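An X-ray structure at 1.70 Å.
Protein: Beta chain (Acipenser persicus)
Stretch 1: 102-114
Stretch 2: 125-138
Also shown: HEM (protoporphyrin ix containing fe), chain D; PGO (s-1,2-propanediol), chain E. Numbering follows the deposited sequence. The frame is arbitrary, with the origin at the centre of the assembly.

Stretch 1, residues 102-114: FQHFGDCLSIVLA
Stretch 2 (125-138) VQAAWQKMIAVIIS

The contact is built around a glycine. At Gly106 the two backbones come as near as anywhere in the register, 5.8 Å from its CA to Ile133 CA, and Ile133 CG2 rests 3.6 Å from Gly106 CA. A CB on Gly106 would point toward the partner and lie 2.5 Å from Ile133 CG2, a clash, and 3.3 Å from Ile137 CD1; the absent side chain is what leaves room for the isoleucines. Ile133 and Ile137, one helical turn apart, share a rotamer, chi1 m (-75° and -71°) and chi2 t (158° and 159°).

Both stretches are helical throughout, with phi near -60° and psi near -45°, and regular i to i+4 bonds such as Ser110 N to Gly106 O (2.9 Å) and Ile137 N to Ile133 O (2.8 Å). Each helix extends beyond its stretch at both ends. They run nearly antiparallel, at 156°, with axes 9.7 Å apart at closest approach. The register therefore counts in opposite senses: Phe102 CA lies 5.8 Å from Ile137 CA, while Ser110 CA and Gln130 CA stand 7.2 Å apart.

From the glycine, apolar contacts continue both ways. Leu109 (t, p) brings CD2 to 4.2 Å from Ile133 CG1. One turn on, Leu113 (m, t) sets CD1 over one face of the Trp129 six-membered ring, 4.2 Å from its centroid and 28° off the normal, a CH-pi contact; Trp129 holds chi1 at -82° and chi2 at 90°. In the other direction, Phe102 CB meets Ile137 CG1 at 4.0 Å, but its ring (chi1 m, chi2 -45°) leads away to the heme, where CD1 approaches HEM CHC at 3.7 Å. Gln103, chi1 m and chi2 t, lays its aliphatic CG 4.0 Å from Ile137 CG2, so an exposed polar residue borders the apolar patch.

No direct hydrogen bond joins the stretches; water makes the polar edge. Ser110 (t) keeps CB 4.2 Å from Ile133 CD1, while its OG, 4.1 Å from Gln126 NE2, reaches the other helix through water 2. That water lies 2.7 Å from Ser110 OG, accepts from Gln126 NE2 at 3.0 Å and donates to Gln130 OE1 at 2.7 Å. Gln126 is extended (t, t, chi3 -4°); Gln130 bends (t, p, chi3 32°). Water 1 lies 2.8 Å from both Gln130 OE1 and Asp107 OD1, linking the helices again. Asp107 (m, chi2 -14°) also accepts from the propanediol, PGO O2 to OD1 at 2.5 Å and PGO O1 to OD2 at 2.8 Å.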

# COMPACT_ATOMS: atom_id res chain seq x y z
N PHE B 102 8.53 5.67 3.39
CA PHE B 102 8.66 5.83 4.85
C PHE B 102 8.30 4.53 5.59
O PHE B 102 8.93 4.20 6.61
CB PHE B 102 7.77 6.99 5.35
CG PHE B 102 8.08 8.32 4.69
CD1 PHE B 102 9.41 8.77 4.50
CD2 PHE B 102 7.06 9.13 4.29
CE1 PHE B 102 9.66 10.00 3.88
CE2 PHE B 102 7.33 10.37 3.68
CZ PHE B 102 8.59 10.79 3.47
N GLN B 103 7.30 3.78 5.07
CA GLN B 103 6.89 2.51 5.64
C GLN B 103 7.95 1.49 5.45
O GLN B 103 8.24 0.70 6.38
CB GLN B 103 5.59 2.01 5.10
CG GLN B 103 4.51 3.06 5.36
CD GLN B 103 3.07 2.62 5.18
OE1 GLN B 103 2.15 3.47 5.03
NE2 GLN B 103 2.83 1.31 5.28
N HIS B 104 8.56 1.48 4.26
CA HIS B 104 9.66 0.60 4.01
C HIS B 104 10.81 0.87 4.99
O HIS B 104 11.41 -0.06 5.56
CB HIS B 104 10.20 0.68 2.57
CG HIS B 104 9.18 0.28 1.55
ND1 HIS B 104 8.21 -0.68 1.79
CD2 HIS B 104 8.96 0.71 0.29
CE1 HIS B 104 7.47 -0.84 0.71
NE2 HIS B 104 7.93 -0.04 -0.22
N PHE B 105 11.17 2.15 5.17
CA PHE B 105 12.22 2.47 6.09
C PHE B 105 11.87 2.06 7.56
O PHE B 105 12.71 1.52 8.26
CB PHE B 105 12.62 3.94 6.07
CG PHE B 105 13.76 4.22 6.99
CD1 PHE B 105 15.05 3.92 6.63
CD2 PHE B 105 13.54 4.58 8.32
CE1 PHE B 105 16.11 4.20 7.45
CE2 PHE B 105 14.59 4.80 9.20
CZ PHE B 105 15.88 4.61 8.79
N GLY B 106 10.65 2.28 7.97
CA GLY B 106 10.22 1.91 9.30
C GLY B 106 10.35 0.43 9.48
O GLY B 106 10.76 -0.04 10.55
N ASP B 107 9.95 -0.35 8.45
CA ASP B 107 10.13 -1.79 8.55
C ASP B 107 11.58 -2.16 8.73
O ASP B 107 11.90 -3.11 9.52
CB ASP B 107 9.59 -2.50 7.29
CG ASP B 107 8.04 -2.49 7.18
OD1 ASP B 107 7.34 -2.18 8.16
OD2 ASP B 107 7.57 -2.95 6.06
N CYS B 108 12.50 -1.50 8.01
CA CYS B 108 13.91 -1.83 8.10
C CYS B 108 14.39 -1.47 9.51
O CYS B 108 15.16 -2.20 10.09
CB CYS B 108 14.78 -1.10 7.11
SG CYS B 108 14.46 -1.62 5.38
N LEU B 109 13.89 -0.39 10.06
CA LEU B 109 14.32 0.05 11.43
C LEU B 109 13.88 -0.94 12.47
O LEU B 109 14.72 -1.37 13.33
CB LEU B 109 13.80 1.46 11.71
CG LEU B 109 14.09 1.93 13.14
CD1 LEU B 109 15.54 1.93 13.45
CD2 LEU B 109 13.48 3.32 13.38
N SER B 110 12.62 -1.40 12.39
CA SER B 110 12.16 -2.44 13.34
C SER B 110 12.98 -3.72 13.27
O SER B 110 13.36 -4.30 14.28
CB SER B 110 10.67 -2.74 13.14
OG SER B 110 10.19 -3.60 14.11
N ILE B 111 13.24 -4.18 12.05
CA ILE B 111 14.15 -5.31 11.79
C ILE B 111 15.51 -5.11 12.39
O ILE B 111 16.02 -5.99 13.02
CB ILE B 111 14.16 -5.67 10.28
CG1 ILE B 111 12.84 -6.28 9.88
CG2 ILE B 111 15.28 -6.57 9.87
CD1 ILE B 111 12.49 -6.39 8.38
N VAL B 112 16.12 -3.96 12.16
CA VAL B 112 17.41 -3.68 12.74
C VAL B 112 17.34 -3.70 14.32
O VAL B 112 18.30 -4.18 14.95
CB VAL B 112 17.99 -2.39 12.20
CG1 VAL B 112 19.24 -1.97 12.98
CG2 VAL B 112 18.37 -2.56 10.78
N LEU B 113 16.30 -3.12 14.90
CA LEU B 113 16.20 -3.11 16.36
C LEU B 113 16.08 -4.57 16.82
O LEU B 113 16.72 -4.94 17.77
CB LEU B 113 15.00 -2.34 16.87
CG LEU B 113 15.07 -0.85 16.59
CD1 LEU B 113 13.80 -0.18 17.01
CD2 LEU B 113 16.27 -0.18 17.23
N ALA B 114 15.24 -5.37 16.17
CA ALA B 114 15.18 -6.86 16.49
C ALA B 114 16.54 -7.53 16.44
O ALA B 114 16.96 -8.28 17.36
CB ALA B 114 14.20 -7.54 15.55
N VAL B 125 7.55 -4.53 23.53
CA VAL B 125 8.52 -3.50 23.22
C VAL B 125 8.43 -3.21 21.70
O VAL B 125 8.39 -2.07 21.31
CB VAL B 125 9.95 -3.90 23.67
CG1 VAL B 125 10.98 -2.96 23.02
CG2 VAL B 125 10.02 -3.76 25.21
N GLN B 126 8.41 -4.28 20.91
CA GLN B 126 8.17 -4.13 19.41
C GLN B 126 6.89 -3.39 19.14
O GLN B 126 6.83 -2.55 18.30
CB GLN B 126 8.20 -5.47 18.64
CG GLN B 126 7.87 -5.24 17.15
CD GLN B 126 7.72 -6.51 16.42
OE1 GLN B 126 7.90 -7.52 16.94
NE2 GLN B 126 7.41 -6.41 15.20
N ALA B 127 5.80 -3.67 19.90
CA ALA B 127 4.52 -3.03 19.65
C ALA B 127 4.62 -1.58 19.90
O ALA B 127 4.13 -0.77 19.12
CB ALA B 127 3.39 -3.68 20.45
N ALA B 128 5.32 -1.18 20.98
CA ALA B 128 5.52 0.23 21.25
C ALA B 128 6.37 0.96 20.19
O ALA B 128 6.04 2.06 19.78
CB ALA B 128 6.19 0.43 22.62
N TRP B 129 7.43 0.32 19.75
CA TRP B 129 8.26 0.83 18.66
C TRP B 129 7.50 0.90 17.30
O TRP B 129 7.67 1.87 16.58
CB TRP B 129 9.57 0.06 18.51
CG TRP B 129 10.53 0.59 19.50
CD1 TRP B 129 10.72 0.16 20.77
CD2 TRP B 129 11.33 1.73 19.33
NE1 TRP B 129 11.65 1.00 21.42
CE2 TRP B 129 11.99 1.98 20.56
CE3 TRP B 129 11.50 2.63 18.27
CZ2 TRP B 129 12.89 3.02 20.72
CZ3 TRP B 129 12.40 3.72 18.44
CH2 TRP B 129 13.08 3.88 19.66
N GLN B 130 6.66 -0.06 17.03
CA GLN B 130 5.82 0.05 15.81
C GLN B 130 4.88 1.25 15.88
O GLN B 130 4.71 1.98 14.93
CB GLN B 130 5.09 -1.23 15.62
CG GLN B 130 4.19 -1.24 14.39
CD GLN B 130 5.02 -1.12 13.12
OE1 GLN B 130 6.16 -1.59 13.05
NE2 GLN B 130 4.44 -0.42 12.12
N LYS B 131 4.34 1.54 17.08
CA LYS B 131 3.51 2.68 17.25
C LYS B 131 4.32 3.93 17.04
O LYS B 131 3.89 4.87 16.36
CB LYS B 131 2.84 2.62 18.65
CG LYS B 131 1.99 3.84 18.96
CD LYS B 131 1.36 3.70 20.32
CE LYS B 131 0.72 5.00 20.71
NZ LYS B 131 -0.11 4.74 21.93
N MET B 132 5.53 3.99 17.59
CA MET B 132 6.39 5.13 17.38
C MET B 132 6.73 5.30 15.91
O MET B 132 6.72 6.42 15.36
CB MET B 132 7.72 5.03 18.17
CG MET B 132 8.65 6.23 18.12
SD MET B 132 7.94 7.66 19.06
CE MET B 132 8.38 8.98 18.03
N ILE B 133 7.10 4.21 15.28
CA ILE B 133 7.36 4.28 13.81
C ILE B 133 6.15 4.83 13.01
O ILE B 133 6.30 5.62 12.13
CB ILE B 133 7.88 2.90 13.34
CG1 ILE B 133 9.30 2.72 13.79
CG2 ILE B 133 7.77 2.70 11.81
CD1 ILE B 133 9.73 1.29 13.88
N ALA B 134 4.96 4.29 13.28
CA ALA B 134 3.72 4.74 12.65
C ALA B 134 3.48 6.22 12.86
O ALA B 134 3.07 6.93 11.96
CB ALA B 134 2.59 3.86 13.13
N VAL B 135 3.79 6.73 14.04
CA VAL B 135 3.59 8.13 14.31
C VAL B 135 4.59 8.97 13.51
O VAL B 135 4.23 9.97 12.98
CB VAL B 135 3.71 8.41 15.82
CG1 VAL B 135 3.83 9.89 16.08
CG2 VAL B 135 2.51 7.80 16.54
N ILE B 136 5.83 8.46 13.39
CA ILE B 136 6.85 9.15 12.56
C ILE B 136 6.42 9.16 11.08
O ILE B 136 6.54 10.18 10.38
CB ILE B 136 8.25 8.52 12.75
CG1 ILE B 136 8.80 8.87 14.15
CG2 ILE B 136 9.20 8.99 11.66
CD1 ILE B 136 9.95 7.99 14.63
N ILE B 137 5.96 8.00 10.60
CA ILE B 137 5.53 7.91 9.21
C ILE B 137 4.39 8.88 8.89
O ILE B 137 4.37 9.56 7.85
CB ILE B 137 5.13 6.49 8.89
CG1 ILE B 137 6.38 5.61 8.85
CG2 ILE B 137 4.39 6.40 7.57
CD1 ILE B 137 6.09 4.16 9.04
N SER B 138 3.43 8.88 9.76
CA SER B 138 2.29 9.75 9.60
C SER B 138 2.78 11.23 9.59
O SER B 138 2.34 12.05 8.75
CB SER B 138 1.26 9.45 10.69
OG SER B 138 0.28 10.46 10.62
CHA HEM D . 17.25 13.90 4.10
CHB HEM D . 14.99 12.22 7.98
CHC HEM D . 13.01 8.74 5.22
CHD HEM D . 15.18 10.57 1.32
C1A HEM D . 16.75 13.73 5.37
C2A HEM D . 17.21 14.49 6.48
C3A HEM D . 16.61 14.02 7.56
C4A HEM D . 15.79 12.93 7.16
CMA HEM D . 16.77 14.53 8.99
CAA HEM D . 18.18 15.66 6.47
CBA HEM D . 17.39 16.96 6.39
CGA HEM D . 18.25 18.22 6.41
O1A HEM D . 19.03 18.50 5.47
O2A HEM D . 18.17 19.02 7.36
C1B HEM D . 14.24 11.09 7.57
C2B HEM D . 13.41 10.30 8.44
C3B HEM D . 12.93 9.29 7.67
C4B HEM D . 13.36 9.55 6.30
CMB HEM D . 13.20 10.40 9.96
CAB HEM D . 12.06 8.14 7.97
CBB HEM D . 11.83 7.69 9.22
C1C HEM D . 13.45 8.85 3.92
C2C HEM D . 13.13 8.01 2.79
C3C HEM D . 13.75 8.55 1.67
C4C HEM D . 14.40 9.79 2.11
CMC HEM D . 12.42 6.72 2.98
CAC HEM D . 13.84 8.06 0.28
CBC HEM D . 13.42 6.83 -0.04
C1D HEM D . 15.99 11.60 1.82
C2D HEM D . 16.90 12.33 0.96
C3D HEM D . 17.46 13.30 1.69
C4D HEM D . 16.88 13.08 3.02
CMD HEM D . 17.10 12.10 -0.55
CAD HEM D . 18.52 14.32 1.28
CBD HEM D . 19.85 13.51 1.30
CGD HEM D . 21.12 14.27 0.95
O1D HEM D . 21.79 14.84 1.83
O2D HEM D . 21.53 14.24 -0.21
NA HEM D . 15.91 12.79 5.80
NB HEM D . 14.11 10.67 6.29
NC HEM D . 14.18 9.93 3.44
ND HEM D . 15.94 12.07 3.10
FE HEM D . 15.03 11.42 4.63
C1 PGO E . 4.11 -3.89 6.60
C2 PGO E . 4.52 -3.23 7.93
C3 PGO E . 3.37 -3.17 8.84
O1 PGO E . 5.23 -4.40 5.83
O2 PGO E . 4.85 -1.83 7.88
O HOH W 1 7.44 -0.86 10.62
O HOH W 2 7.58 -3.89 13.54
O HOH W 3 16.56 10.03 4.90